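Local coordinates for De novo designed protein Foldit4 (Synthetic construct, PDB 6WI5) that has no known natural function, being a de novo designed Foldit protein that folds into a ferredoxin-like four-stranded sheet backed by two helices, at residues R18-R23 and V48-R53; R23-V28 and V35-E40. All coordinates share one frame; numbering follows the deposited sequence.

Helix 17-31 lies over two neighbouring strands of the antiparallel sheet, the first half of the helix meeting an inner strand in contact 1 and the second half meeting strand 36-44, at one edge of the sheet, in contact 2. Contact 1 is the smaller and more fully buried, reduced to one valine touching two helix residues. Contact 2 buries about twice the surface, 219 against 107 Å², yet is only partly buried, with L25 exposed and V37 and V39 partly so. Both are apolar across the helix-sheet interface and put polar residues on the far side of the strands. Backbone pairing of H51 with E40 and R53 with H38, together with I21 packing on V39, joins the two.

Contact 1: R18-R23 and V48-R53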
ATOM      1  N   ARG A  18       8.970   9.160  -2.548  1.00 29.77           N
ATOM      2  CA  ARG A  18       8.184   9.705  -3.652  1.00 30.89           C
ATOM      3  C   ARG A  18       7.922   8.651  -4.723  1.00 25.05           C
ATOM      4  O   ARG A  18       6.791   8.504  -5.201  1.00 28.10           O
ATOM      5  CB  ARG A  18       8.899  10.916  -4.249  1.00 32.01           C
ATOM      6  CG  ARG A  18       8.216  11.501  -5.471  1.00 32.74           C
ATOM      7  CD  ARG A  18       9.082  12.575  -6.106  1.00 43.17           C
ATOM      8  NE  ARG A  18      10.451  12.109  -6.306  1.00 57.47           N
ATOM      9  CZ  ARG A  18      10.851  11.390  -7.350  1.00 69.73           C
ATOM     10  NH1 ARG A  18       9.986  11.049  -8.295  1.00 69.73           N
ATOM     11  NH2 ARG A  18      12.118  11.009  -7.447  1.00 64.47           N
ATOM     12  N   ARG A  19       8.962   7.910  -5.116  1.00 28.35           N
ATOM     13  CA  ARG A  19       8.783   6.871  -6.127  1.00 31.19           C
ATOM     14  C   ARG A  19       7.887   5.751  -5.617  1.00 32.20           C
ATOM     15  O   ARG A  19       7.086   5.192  -6.374  1.00 25.84           O
ATOM     16  CB  ARG A  19      10.137   6.312  -6.561  1.00 35.31           C
ATOM     17  CG  ARG A  19      10.691   6.932  -7.830  1.00 57.21           C
ATOM     18  CD  ARG A  19      11.176   5.854  -8.786  1.00 41.55           C
ATOM     19  NE  ARG A  19      12.219   5.022  -8.192  1.00 51.91           N
ATOM     20  CZ  ARG A  19      12.702   3.919  -8.751  1.00 48.69           C
ATOM     21  NH1 ARG A  19      12.232   3.506  -9.920  1.00 49.46           N
ATOM     22  NH2 ARG A  19      13.650   3.223  -8.140  1.00 59.49           N
ATOM     23  N   LEU A  20       8.010   5.407  -4.334  1.00 27.29           N
ATOM     24  CA  LEU A  20       7.193   4.338  -3.769  1.00 29.07           C
ATOM     25  C   LEU A  20       5.715   4.703  -3.796  1.00 26.59           C
ATOM     26  O   LEU A  20       4.872   3.898  -4.209  1.00 34.45           O
ATOM     27  CB  LEU A  20       7.649   4.031  -2.343  1.00 27.96           C
ATOM     28  CG  LEU A  20       6.833   2.980  -1.588  1.00 39.00           C
ATOM     29  CD1 LEU A  20       6.889   1.641  -2.305  1.00 39.85           C
ATOM     30  CD2 LEU A  20       7.324   2.847  -0.155  1.00 40.41           C
ATOM     31  N   ILE A  21       5.380   5.919  -3.360  1.00 25.86           N
ATOM     32  CA  ILE A  21       3.985   6.351  -3.359  1.00 25.37           C
ATOM     33  C   ILE A  21       3.450   6.439  -4.781  1.00 33.43           C
ATOM     34  O   ILE A  21       2.308   6.053  -5.057  1.00 23.52           O
ATOM     35  CB  ILE A  21       3.843   7.692  -2.616  1.00 28.10           C
ATOM     36  CG1 ILE A  21       4.119   7.504  -1.123  1.00 28.48           C
ATOM     37  CG2 ILE A  21       2.463   8.293  -2.843  1.00 31.39           C
ATOM     38  CD1 ILE A  21       3.993   8.776  -0.324  1.00 31.82           C
ATOM     39  N   LYS A  22       4.266   6.946  -5.709  1.00 26.09           N
ATOM     40  CA  LYS A  22       3.829   7.049  -7.098  1.00 32.06           C
ATOM     41  C   LYS A  22       3.532   5.675  -7.683  1.00 24.54           C
ATOM     42  O   LYS A  22       2.522   5.491  -8.371  1.00 28.87           O
ATOM     43  CB  LYS A  22       4.892   7.768  -7.930  1.00 33.32           C
ATOM     44  CG  LYS A  22       4.512   7.961  -9.390  1.00 36.13           C
ATOM     45  CD  LYS A  22       5.643   8.606 -10.176  1.00 38.93           C
ATOM     46  CE  LYS A  22       5.250   8.816 -11.631  1.00 58.13           C
ATOM     47  NZ  LYS A  22       6.358   9.409 -12.430  1.00 47.48           N
ATOM     48  N   ARG A  23       4.396   4.694  -7.410  1.00 27.48           N
ATOM     49  CA  ARG A  23       4.187   3.352  -7.944  1.00 34.91           C
ATOM     50  C   ARG A  23       2.933   2.709  -7.361  1.00 34.34           C
ATOM     51  O   ARG A  23       2.194   2.022  -8.075  1.00 31.01           O
ATOM     52  CB  ARG A  23       5.413   2.484  -7.665  1.00 35.39           C
ATOM     53  CG  ARG A  23       5.293   1.056  -8.169  1.00 54.78           C
ATOM     54  CD  ARG A  23       5.588   0.960  -9.658  1.00 62.78           C
ATOM     55  NE  ARG A  23       6.958   1.359  -9.964  1.00 60.87           N
ATOM     56  CZ  ARG A  23       8.020   0.577  -9.799  1.00 74.37           C
ATOM     57  NH1 ARG A  23       7.875  -0.653  -9.322  1.00 61.73           N
ATOM     58  NH2 ARG A  23       9.230   1.026 -10.106  1.00 56.99           N
ATOM     59  N   VAL A  48      11.160   6.607   7.865  1.00 46.67           N
ATOM     60  CA  VAL A  48       9.889   6.952   7.242  1.00 34.85           C
ATOM     61  C   VAL A  48       9.027   5.700   7.149  1.00 41.06           C
ATOM     62  O   VAL A  48       9.502   4.642   6.718  1.00 40.82           O
ATOM     63  CB  VAL A  48      10.088   7.571   5.848  1.00 44.39           C
ATOM     64  CG1 VAL A  48       8.745   7.922   5.240  1.00 37.25           C
ATOM     65  CG2 VAL A  48      10.980   8.798   5.932  1.00 51.63           C
ATOM     66  N   GLU A  49       7.765   5.825   7.550  1.00 29.94           N
ATOM     67  CA  GLU A  49       6.757   4.793   7.351  1.00 33.40           C
ATOM     68  C   GLU A  49       5.702   5.310   6.384  1.00 31.05           C
ATOM     69  O   GLU A  49       5.176   6.413   6.564  1.00 33.94           O
ATOM     70  CB  GLU A  49       6.096   4.393   8.672  1.00 39.31           C
ATOM     71  CG  GLU A  49       6.922   3.472   9.551  1.00 58.06           C
ATOM     72  CD  GLU A  49       6.132   2.959  10.738  1.00 60.05           C
ATOM     73  OE1 GLU A  49       5.002   3.446  10.957  1.00 53.04           O
ATOM     74  OE2 GLU A  49       6.637   2.066  11.451  1.00 76.05           O
ATOM     75  N   VAL A  50       5.399   4.516   5.359  1.00 24.43           N
ATOM     76  CA  VAL A  50       4.341   4.830   4.405  1.00 21.85           C
ATOM     77  C   VAL A  50       3.133   3.967   4.734  1.00 26.45           C
ATOM     78  O   VAL A  50       3.232   2.733   4.763  1.00 25.65           O
ATOM     79  CB  VAL A  50       4.803   4.601   2.957  1.00 28.92           C
ATOM     80  CG1 VAL A  50       3.667   4.897   1.990  1.00 27.49           C
ATOM     81  CG2 VAL A  50       6.017   5.466   2.644  1.00 28.70           C
ATOM     82  N   HIS A  51       1.998   4.609   4.988  1.00 21.95           N
ATOM     83  CA  HIS A  51       0.758   3.924   5.334  1.00 22.51           C
ATOM     84  C   HIS A  51      -0.222   4.072   4.181  1.00 30.21           C
ATOM     85  O   HIS A  51      -0.539   5.194   3.772  1.00 28.90           O
ATOM     86  CB  HIS A  51       0.161   4.484   6.624  1.00 21.20           C
ATOM     87  CG  HIS A  51       0.988   4.208   7.842  1.00 36.22           C
ATOM     88  ND1 HIS A  51       0.578   3.351   8.840  1.00 40.16           N
ATOM     89  CD2 HIS A  51       2.204   4.670   8.216  1.00 38.22           C
ATOM     90  CE1 HIS A  51       1.506   3.301   9.781  1.00 46.18           C
ATOM     91  NE2 HIS A  51       2.502   4.091   9.427  1.00 38.95           N
ATOM     92  N   VAL A  52      -0.699   2.943   3.663  1.00 25.17           N
ATOM     93  CA  VAL A  52      -1.659   2.911   2.565  1.00 20.98           C
ATOM     94  C   VAL A  52      -2.914   2.212   3.064  1.00 27.44           C
ATOM     95  O   VAL A  52      -2.849   1.064   3.522  1.00 26.66           O
ATOM     96  CB  VAL A  52      -1.096   2.192   1.330  1.00 25.61           C
ATOM     97  CG1 VAL A  52      -2.076   2.282   0.171  1.00 29.07           C
ATOM     98  CG2 VAL A  52       0.259   2.769   0.944  1.00 28.51           C
ATOM     99  N   ARG A  53      -4.051   2.896   2.976  1.00 21.82           N
ATOM    100  CA  ARG A  53      -5.342   2.318   3.323  1.00 19.47           C
ATOM    101  C   ARG A  53      -6.204   2.228   2.073  1.00 21.49           C
ATOM    102  O   ARG A  53      -6.367   3.219   1.352  1.00 22.40           O
ATOM    103  CB  ARG A  53      -6.050   3.138   4.403  1.00 26.22           C
ATOM    104  CG  ARG A  53      -7.326   2.489   4.909  1.00 35.28           C
ATOM    105  CD  ARG A  53      -7.922   3.249   6.080  1.00 43.10           C
ATOM    106  NE  ARG A  53      -8.251   4.626   5.728  1.00 65.81           N
ATOM    107  CZ  ARG A  53      -9.373   4.993   5.117  1.00 77.14           C
ATOM    108  NH1 ARG A  53     -10.274   4.080   4.782  1.00 66.87           N
ATOM    109  NH2 ARG A  53      -9.592   6.270   4.838  1.00 84.64           N
TER
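V50 faces L20 and I21 of the helix with its two methyls, whereas the flat groups, the H51 ring and the E49 carboxylate, stand on the opposite face of the strand. There the imidazole NE2 meets the carboxylate, which lies somewhat tilted from the ring plane: H51 NE2 donates to E49 OE1 at 3.0 Å, with an N-H...O angle of 149°. The proton arrives on the anti side of the carboxylate, and NE2 lies 29° out of its plane. The same OE1 takes a salt bridge from R44, which together with H51 would restrain rotation of the carboxylate.

The alternation of apolar and polar side chains suits the ferredoxin-like βαββαβ fold, in which one face of the sheet is covered by both helices. On that face L20 CD2 touches V50 CG2 at 4.0 Å, the two side chains running past each other in opposite senses. L20 has its CG anti to the backbone N (chi1 177°), and it also packs on I9 and V11 of strand 3-11 and on I73 and L76 of helix 59-76. The other methyl, V50 CG1, meets I21 CG1 at 4.1 Å, while I21 reaches on toward V39 and T41 of strand 36-44.

Contact 2: R23-V28 and V35-E40; sequences RILEEV and VEVHVE
Four apolar contacts join V28 and L25 of the helix to V35, V37 and V39, the valines whose side chains leave the chain on the helix side. A single methyl, V28 CG1, serves two of them: it meets V35 CG1 at 3.7 Å and V37 CG1 at 3.9 Å, the latter pair approaching tip to tip. V37 carries CG1 in the crowded position between its backbone N and carbonyl carbon (chi1 62°), which presents that methyl to both V28 and L25. One turn earlier, L25 CD2 spans the next step of the strand, 3.7 Å from V39 CG2 and 4.1 Å from V37 CG1. L65 of helix 59-76 covers V28 and V35 from the second helix.

Helix 23-28 and strand 36-40 run antiparallel, at 176°, with their axes 10.0 Å apart at closest approach, as expected where a helix of the ferredoxin-like fold turns back into the following strand.

Among the polar groups, E36 OE2 sits on the outer side of the strand, in plane at the edge of the H38 ring, 3.1 Å from H38 CE1, and forms a salt bridge with R55. E27 bridges to R68 of helix 59-76, between the two helices, and to R30 of its own helix.

With only aliphatic carbons meeting across the interface, the helix is probably held against this strand by dispersion and the hydrophobic effect, so its placement here would depend on side-chain shape rather than on directional bonds.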
ATOM      1  N   ARG A  23       4.396   4.694  -7.410  1.00 27.48           N
ATOM      2  CA  ARG A  23       4.187   3.352  -7.944  1.00 34.91           C
ATOM      3  C   ARG A  23       2.933   2.709  -7.361  1.00 34.34           C
ATOM      4  O   ARG A  23       2.194   2.022  -8.075  1.00 31.01           O
ATOM      5  CB  ARG A  23       5.413   2.484  -7.665  1.00 35.39           C
ATOM      6  CG  ARG A  23       5.293   1.056  -8.169  1.00 54.78           C
ATOM      7  CD  ARG A  23       5.588   0.960  -9.658  1.00 62.78           C
ATOM      8  NE  ARG A  23       6.958   1.359  -9.964  1.00 60.87           N
ATOM      9  CZ  ARG A  23       8.020   0.577  -9.799  1.00 74.37           C
ATOM     10  NH1 ARG A  23       7.875  -0.653  -9.322  1.00 61.73           N
ATOM     11  NH2 ARG A  23       9.230   1.026 -10.106  1.00 56.99           N
ATOM     12  N   ILE A  24       2.677   2.922  -6.068  1.00 30.05           N
ATOM     13  CA  ILE A  24       1.513   2.316  -5.431  1.00 29.95           C
ATOM     14  C   ILE A  24       0.228   2.931  -5.969  1.00 27.59           C
ATOM     15  O   ILE A  24      -0.744   2.221  -6.258  1.00 32.76           O
ATOM     16  CB  ILE A  24       1.610   2.452  -3.901  1.00 26.27           C
ATOM     17  CG1 ILE A  24       2.801   1.654  -3.371  1.00 26.72           C
ATOM     18  CG2 ILE A  24       0.327   1.978  -3.237  1.00 35.54           C
ATOM     19  CD1 ILE A  24       2.981   1.755  -1.876  1.00 40.61           C
ATOM     20  N   LEU A  25       0.197   4.258  -6.112  1.00 26.19           N
ATOM     21  CA  LEU A  25      -0.989   4.909  -6.657  1.00 31.06           C
ATOM     22  C   LEU A  25      -1.220   4.522  -8.110  1.00 27.95           C
ATOM     23  O   LEU A  25      -2.368   4.496  -8.570  1.00 31.60           O
ATOM     24  CB  LEU A  25      -0.867   6.426  -6.527  1.00 30.76           C
ATOM     25  CG  LEU A  25      -0.835   6.976  -5.102  1.00 40.19           C
ATOM     26  CD1 LEU A  25      -0.784   8.492  -5.115  1.00 35.80           C
ATOM     27  CD2 LEU A  25      -2.039   6.487  -4.312  1.00 35.37           C
ATOM     28  N   GLU A  26      -0.149   4.224  -8.847  0.81 28.74           N
ATOM     29  CA  GLU A  26      -0.305   3.783 -10.229  0.81 31.26           C
ATOM     30  C   GLU A  26      -0.955   2.409 -10.297  0.81 33.57           C
ATOM     31  O   GLU A  26      -1.792   2.157 -11.171  0.81 29.95           O
ATOM     32  CB  GLU A  26       1.052   3.774 -10.932  0.81 33.12           C
ATOM     33  CG  GLU A  26       1.529   5.146 -11.366  0.81 53.60           C
ATOM     34  CD  GLU A  26       2.969   5.138 -11.827  0.81 60.85           C
ATOM     35  OE1 GLU A  26       3.678   4.150 -11.540  0.81 66.17           O
ATOM     36  OE2 GLU A  26       3.394   6.117 -12.476  0.81 53.19           O
ATOM     37  N   GLU A  27      -0.587   1.509  -9.384  1.00 26.90           N
ATOM     38  CA  GLU A  27      -1.198   0.184  -9.375  1.00 34.06           C
ATOM     39  C   GLU A  27      -2.664   0.253  -8.964  1.00 40.12           C
ATOM     40  O   GLU A  27      -3.491  -0.512  -9.471  1.00 32.87           O
ATOM     41  CB  GLU A  27      -0.421  -0.751  -8.450  1.00 39.19           C
ATOM     42  CG  GLU A  27       0.988  -1.057  -8.931  1.00 43.33           C
ATOM     43  CD  GLU A  27       1.010  -1.735 -10.290  1.00 53.97           C
ATOM     44  OE1 GLU A  27       0.052  -2.469 -10.611  1.00 56.00           O
ATOM     45  OE2 GLU A  27       1.988  -1.530 -11.037  1.00 49.00           O
ATOM     46  N   VAL A  28      -3.003   1.158  -8.044  1.00 32.29           N
ATOM     47  CA  VAL A  28      -4.403   1.346  -7.677  1.00 30.53           C
ATOM     48  C   VAL A  28      -5.191   1.897  -8.858  1.00 31.69           C
ATOM     49  O   VAL A  28      -6.334   1.496  -9.102  1.00 34.55           O
ATOM     50  CB  VAL A  28      -4.511   2.262  -6.443  1.00 32.45           C
ATOM     51  CG1 VAL A  28      -5.969   2.547  -6.116  1.00 31.51           C
ATOM     52  CG2 VAL A  28      -3.809   1.629  -5.250  1.00 26.20           C
ATOM     53  N   VAL A  35     -11.771   2.061  -6.606  1.00 58.37           N
ATOM     54  CA  VAL A  35     -10.994   1.714  -5.422  1.00 42.49           C
ATOM     55  C   VAL A  35     -10.636   2.985  -4.663  1.00 33.78           C
ATOM     56  O   VAL A  35     -10.045   3.915  -5.224  1.00 30.47           O
ATOM     57  CB  VAL A  35      -9.735   0.927  -5.814  1.00 45.11           C
ATOM     58  CG1 VAL A  35      -8.830   0.744  -4.613  1.00 29.00           C
ATOM     59  CG2 VAL A  35     -10.116  -0.423  -6.406  1.00 44.05           C
ATOM     60  N   GLU A  36     -10.994   3.025  -3.383  1.00 27.89           N
ATOM     61  CA  GLU A  36     -10.675   4.152  -2.516  1.00 25.69           C
ATOM     62  C   GLU A  36      -9.313   3.923  -1.872  1.00 30.46           C
ATOM     63  O   GLU A  36      -9.061   2.855  -1.307  1.00 27.03           O
ATOM     64  CB  GLU A  36     -11.759   4.315  -1.449  1.00 29.48           C
ATOM     65  CG  GLU A  36     -11.580   5.496  -0.517  1.00 52.49           C
ATOM     66  CD  GLU A  36     -12.742   5.638   0.449  1.00 58.00           C
ATOM     67  OE1 GLU A  36     -13.754   4.925   0.271  1.00 51.66           O
ATOM     68  OE2 GLU A  36     -12.646   6.458   1.386  1.00 76.26           O
ATOM     69  N   VAL A  37      -8.434   4.919  -1.968  1.00 25.70           N
ATOM     70  CA  VAL A  37      -7.072   4.794  -1.460  1.00 21.81           C
ATOM     71  C   VAL A  37      -6.684   6.082  -0.744  1.00 29.41           C
ATOM     72  O   VAL A  37      -7.024   7.184  -1.187  1.00 29.81           O
ATOM     73  CB  VAL A  37      -6.072   4.459  -2.591  1.00 26.95           C
ATOM     74  CG1 VAL A  37      -6.022   5.575  -3.632  1.00 28.83           C
ATOM     75  CG2 VAL A  37      -4.689   4.182  -2.021  1.00 18.62           C
ATOM     76  N   HIS A  38      -5.988   5.935   0.382  1.00 23.74           N
ATOM     77  CA  HIS A  38      -5.419   7.052   1.124  1.00 30.83           C
ATOM     78  C   HIS A  38      -3.992   6.700   1.516  1.00 31.57           C
ATOM     79  O   HIS A  38      -3.717   5.573   1.939  1.00 27.19           O
ATOM     80  CB  HIS A  38      -6.239   7.385   2.381  1.00 39.43           C
ATOM     81  CG  HIS A  38      -7.638   7.835   2.094  1.00 58.52           C
ATOM     82  ND1 HIS A  38      -8.687   6.954   1.944  1.00 64.38           N
ATOM     83  CD2 HIS A  38      -8.162   9.074   1.934  1.00 62.49           C
ATOM     84  CE1 HIS A  38      -9.797   7.630   1.703  1.00 61.88           C
ATOM     85  NE2 HIS A  38      -9.505   8.918   1.692  1.00 67.01           N
ATOM     86  N   VAL A  39      -3.087   7.665   1.373  1.00 23.43           N
ATOM     87  CA  VAL A  39      -1.669   7.467   1.642  1.00 23.01           C
ATOM     88  C   VAL A  39      -1.226   8.462   2.705  1.00 32.75           C
ATOM     89  O   VAL A  39      -1.575   9.646   2.644  1.00 33.86           O
ATOM     90  CB  VAL A  39      -0.825   7.622   0.359  1.00 32.16           C
ATOM     91  CG1 VAL A  39       0.653   7.452   0.667  1.00 30.01           C
ATOM     92  CG2 VAL A  39      -1.270   6.618  -0.692  1.00 30.82           C
ATOM     93  N   GLU A  40      -0.455   7.977   3.678  1.00 27.10           N
ATOM     94  CA  GLU A  40       0.048   8.806   4.765  1.00 27.99           C
ATOM     95  C   GLU A  40       1.502   8.454   5.042  1.00 32.16           C
ATOM     96  O   GLU A  40       1.852   7.274   5.141  1.00 30.85           O
ATOM     97  CB  GLU A  40      -0.791   8.623   6.038  1.00 34.48           C
ATOM     98  CG  GLU A  40      -0.209   9.303   7.271  1.00 38.09           C
ATOM     99  CD  GLU A  40      -1.013   9.026   8.526  1.00 45.83           C
ATOM    100  OE1 GLU A  40      -2.253   9.174   8.488  1.00 66.63           O
ATOM    101  OE2 GLU A  40      -0.406   8.651   9.551  1.00 59.29           O
TER